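7,8-dihydro-6-hydroxymethylpterin pyrophosphokinase-dihydropteroate synthase (Plasmodium falciparum, PDB 6JWS) probably makes 7,8-dihydropteroate for folate synthesis in two steps, pyrophosphorylating hydroxymethyl-dihydropterin with ATP and then joining the product to 4-aminobenzoate. Local coordinates at residues B[602-607]-B[683-688]. The protein carries 1 engineered substitution. Residues are numbered along the deposited sequence; the frame is centred on the assembly and turned at random.
Sequences LFIGYS and DLIRVH. With PT1 (pteroic acid), chain I.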
loop_
_atom_site.group_PDB
_atom_site.type_symbol
_atom_site.label_atom_id
_atom_site.label_comp_id
_atom_site.label_asym_id
_atom_site.label_seq_id
_atom_site.Cartn_x
_atom_site.Cartn_y
_atom_site.Cartn_z
ATOM N N LEU B 602 4.999 17.477 -2.473
ATOM C CA LEU B 602 3.579 17.490 -2.193
ATOM C C LEU B 602 3.363 17.577 -0.678
ATOM O O LEU B 602 3.906 16.778 0.093
ATOM C CB LEU B 602 2.955 16.221 -2.780
ATOM C CG LEU B 602 1.450 16.052 -2.533
ATOM C CD1 LEU B 602 0.619 17.109 -3.275
ATOM C CD2 LEU B 602 0.992 14.650 -2.934
ATOM N N PHE B 603 2.519 18.538 -0.289
ATOM C CA PHE B 603 2.141 18.877 1.070
ATOM C C PHE B 603 0.612 18.773 1.129
ATOM O O PHE B 603 -0.061 19.409 0.329
ATOM C CB PHE B 603 2.631 20.317 1.311
ATOM C CG PHE B 603 2.331 20.921 2.664
ATOM C CD1 PHE B 603 1.021 21.133 3.076
ATOM C CD2 PHE B 603 3.365 21.319 3.512
ATOM C CE1 PHE B 603 0.744 21.687 4.324
ATOM C CE2 PHE B 603 3.085 21.857 4.760
ATOM C CZ PHE B 603 1.777 22.048 5.162
ATOM N N ILE B 604 0.036 17.950 2.023
ATOM C CA ILE B 604 -1.423 17.874 2.106
ATOM C C ILE B 604 -1.885 18.005 3.552
ATOM O O ILE B 604 -1.142 17.650 4.464
ATOM C CB ILE B 604 -1.999 16.577 1.491
ATOM C CG1 ILE B 604 -1.685 15.343 2.345
ATOM C CG2 ILE B 604 -1.565 16.382 0.032
ATOM C CD1 ILE B 604 -2.332 14.056 1.838
ATOM N N GLY B 605 -3.140 18.461 3.725
ATOM C CA GLY B 605 -3.785 18.547 5.018
ATOM C C GLY B 605 -5.194 17.948 5.005
ATOM O O GLY B 605 -6.140 18.553 4.491
ATOM N N TYR B 606 -5.335 16.750 5.583
ATOM C CA TYR B 606 -6.615 16.065 5.668
ATOM C C TYR B 606 -7.119 16.069 7.110
ATOM O O TYR B 606 -8.260 15.699 7.371
ATOM C CB TYR B 606 -6.432 14.601 5.257
ATOM C CG TYR B 606 -5.367 13.872 6.043
ATOM C CD1 TYR B 606 -5.601 13.392 7.332
ATOM C CD2 TYR B 606 -4.128 13.636 5.474
ATOM C CE1 TYR B 606 -4.606 12.730 8.042
ATOM C CE2 TYR B 606 -3.131 12.970 6.166
ATOM C CZ TYR B 606 -3.373 12.497 7.444
ATOM O OH TYR B 606 -2.346 11.867 8.099
ATOM N N SER B 607 -6.247 16.463 8.037
ATOM C CA SER B 607 -6.435 16.196 9.454
ATOM C C SER B 607 -7.751 16.769 9.978
ATOM O O SER B 607 -7.970 17.984 9.968
ATOM C CB SER B 607 -5.253 16.711 10.253
ATOM O OG SER B 607 -5.339 16.304 11.607
ATOM N N ASP B 683 5.109 13.981 0.490
ATOM C CA ASP B 683 6.291 14.536 1.132
ATOM C C ASP B 683 5.999 15.120 2.517
ATOM O O ASP B 683 6.833 15.005 3.411
ATOM C CB ASP B 683 6.950 15.541 0.197
ATOM C CG ASP B 683 7.300 14.900 -1.141
ATOM O OD1 ASP B 683 8.303 14.137 -1.183
ATOM O OD2 ASP B 683 6.568 15.149 -2.119
ATOM N N LEU B 684 4.857 15.788 2.703
ATOM C CA LEU B 684 4.533 16.344 4.016
ATOM C C LEU B 684 3.042 16.182 4.266
ATOM O O LEU B 684 2.241 16.371 3.341
ATOM C CB LEU B 684 4.911 17.827 4.129
ATOM C CG LEU B 684 6.400 18.158 3.956
ATOM C CD1 LEU B 684 6.689 18.528 2.502
ATOM C CD2 LEU B 684 6.837 19.306 4.858
ATOM N N ILE B 685 2.702 15.850 5.520
ATOM C CA ILE B 685 1.313 15.784 5.931
ATOM C C ILE B 685 1.141 16.671 7.168
ATOM O O ILE B 685 1.985 16.684 8.087
ATOM C CB ILE B 685 0.850 14.318 6.141
ATOM C CG1 ILE B 685 1.710 13.587 7.182
ATOM C CG2 ILE B 685 0.847 13.550 4.814
ATOM C CD1 ILE B 685 1.193 12.205 7.592
ATOM N N ARG B 686 0.041 17.430 7.164
ATOM C CA ARG B 686 -0.214 18.475 8.138
ATOM C C ARG B 686 -1.258 17.925 9.098
ATOM O O ARG B 686 -2.389 17.681 8.678
ATOM C CB ARG B 686 -0.761 19.718 7.411
ATOM C CG ARG B 686 -0.941 20.948 8.288
ATOM C CD ARG B 686 -1.593 22.051 7.460
ATOM N NE ARG B 686 -1.892 23.195 8.300
ATOM C CZ ARG B 686 -3.040 23.391 8.940
ATOM N NH1 ARG B 686 -4.041 22.537 8.808
ATOM N NH2 ARG B 686 -3.199 24.480 9.671
ATOM N N VAL B 687 -0.868 17.691 10.354
ATOM C CA VAL B 687 -1.729 16.903 11.223
ATOM C C VAL B 687 -1.846 17.547 12.607
ATOM O O VAL B 687 -0.920 18.231 13.075
ATOM C CB VAL B 687 -1.264 15.428 11.302
ATOM C CG1 VAL B 687 -1.267 14.739 9.934
ATOM C CG2 VAL B 687 0.097 15.278 11.991
ATOM N N HIS B 688 -2.994 17.324 13.264
ATOM C CA HIS B 688 -3.143 17.700 14.667
ATOM C C HIS B 688 -2.554 16.634 15.598
ATOM O O HIS B 688 -2.150 16.941 16.715
ATOM C CB HIS B 688 -4.617 17.856 15.047
ATOM C CG HIS B 688 -5.342 18.902 14.277
ATOM N ND1 HIS B 688 -5.972 18.620 13.071
ATOM C CD2 HIS B 688 -5.566 20.212 14.541
ATOM C CE1 HIS B 688 -6.563 19.715 12.627
ATOM N NE2 HIS B 688 -6.318 20.705 13.503
HETATM C C2 PT1 I . -4.393 22.743 4.385
HETATM C C3 PT1 I . -4.836 23.628 5.463
HETATM C C5 PT1 I . -3.950 24.749 5.790
HETATM N N6 PT1 I . -5.992 23.446 6.147
HETATM C C7 PT1 I . -2.447 24.056 4.058
HETATM N N9 PT1 I . -2.797 24.904 5.079
HETATM C C10 PT1 I . -6.341 24.332 7.117
HETATM N N11 PT1 I . -1.280 24.249 3.342
HETATM C C12 PT1 I . -5.520 25.414 7.409
HETATM C C21 PT1 I . -13.076 20.795 6.390
HETATM O O22 PT1 I . -13.453 20.107 7.378
HETATM O O1 PT1 I . -5.155 21.701 4.029
HETATM N N4 PT1 I . -3.230 22.989 3.744
HETATM N N8 PT1 I . -4.348 25.589 6.762
HETATM C C13 PT1 I . -7.652 24.140 7.832
HETATM N N14 PT1 I . -8.756 24.457 6.885
HETATM C C15 PT1 I . -9.793 23.598 6.753
HETATM C C16 PT1 I . -10.459 23.476 5.514
HETATM C C17 PT1 I . -10.201 22.833 7.895
HETATM C C18 PT1 I . -11.533 22.560 5.403
HETATM C C19 PT1 I . -11.290 21.935 7.772
HETATM C C20 PT1 I . -11.941 21.786 6.521
HETATM O O23 PT1 I . -13.638 20.653 5.292
#
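Phe603 and Leu684 are paired on two parallel strands, as are Ile604 and Ile685. Three good main-chain hydrogen bonds join the strands, and a weak fourth runs from Asp683 N to Leu602 O. Leu684 N reaches Leu602 O, Ile604 N reaches Leu684 O at 3.0 Å, and Arg686 N binds Ile604 O. At the start of the ladder, Asp683 OD2 accepts a hydrogen bond from Leu602 N at 2.8 Å and also forms a salt bridge with Lys386.

The tight part is the ladder from Leu602 to Arg686, where main-chain bonds and side-chain packing coincide. On one face, Ile604 CG1 lies 4.0 Å from Ile685 CG2, the two side chains pointing the same way beneath helix 657-680. Tyr606 has left the strand, but its OH comes back to 3.6 Å from both Ile685 CD1 and Val687 CG1. On the other face, the Phe603 ring receives Arg686 CD at its edge, 3.9 Å from CE1. Arg686 runs extended from CG to NE and lays its guanidinium flat against the pterin of pteroic acid, with N8 3.3 Å above its plane. A salt bridge from NE to Asp430 holds it there.

Past Gly605 the main chains part, with Tyr606 N 4.4 Å from Arg686 O. Ser607 OG hydrogen-bonds at 2.8 Å with ND1 at the edge of the His688 ring, and His688 is partly exposed.

These strands are neighbours in the TIM barrel of dihydropteroate synthase, and their C-terminal ends line its pterin pocket.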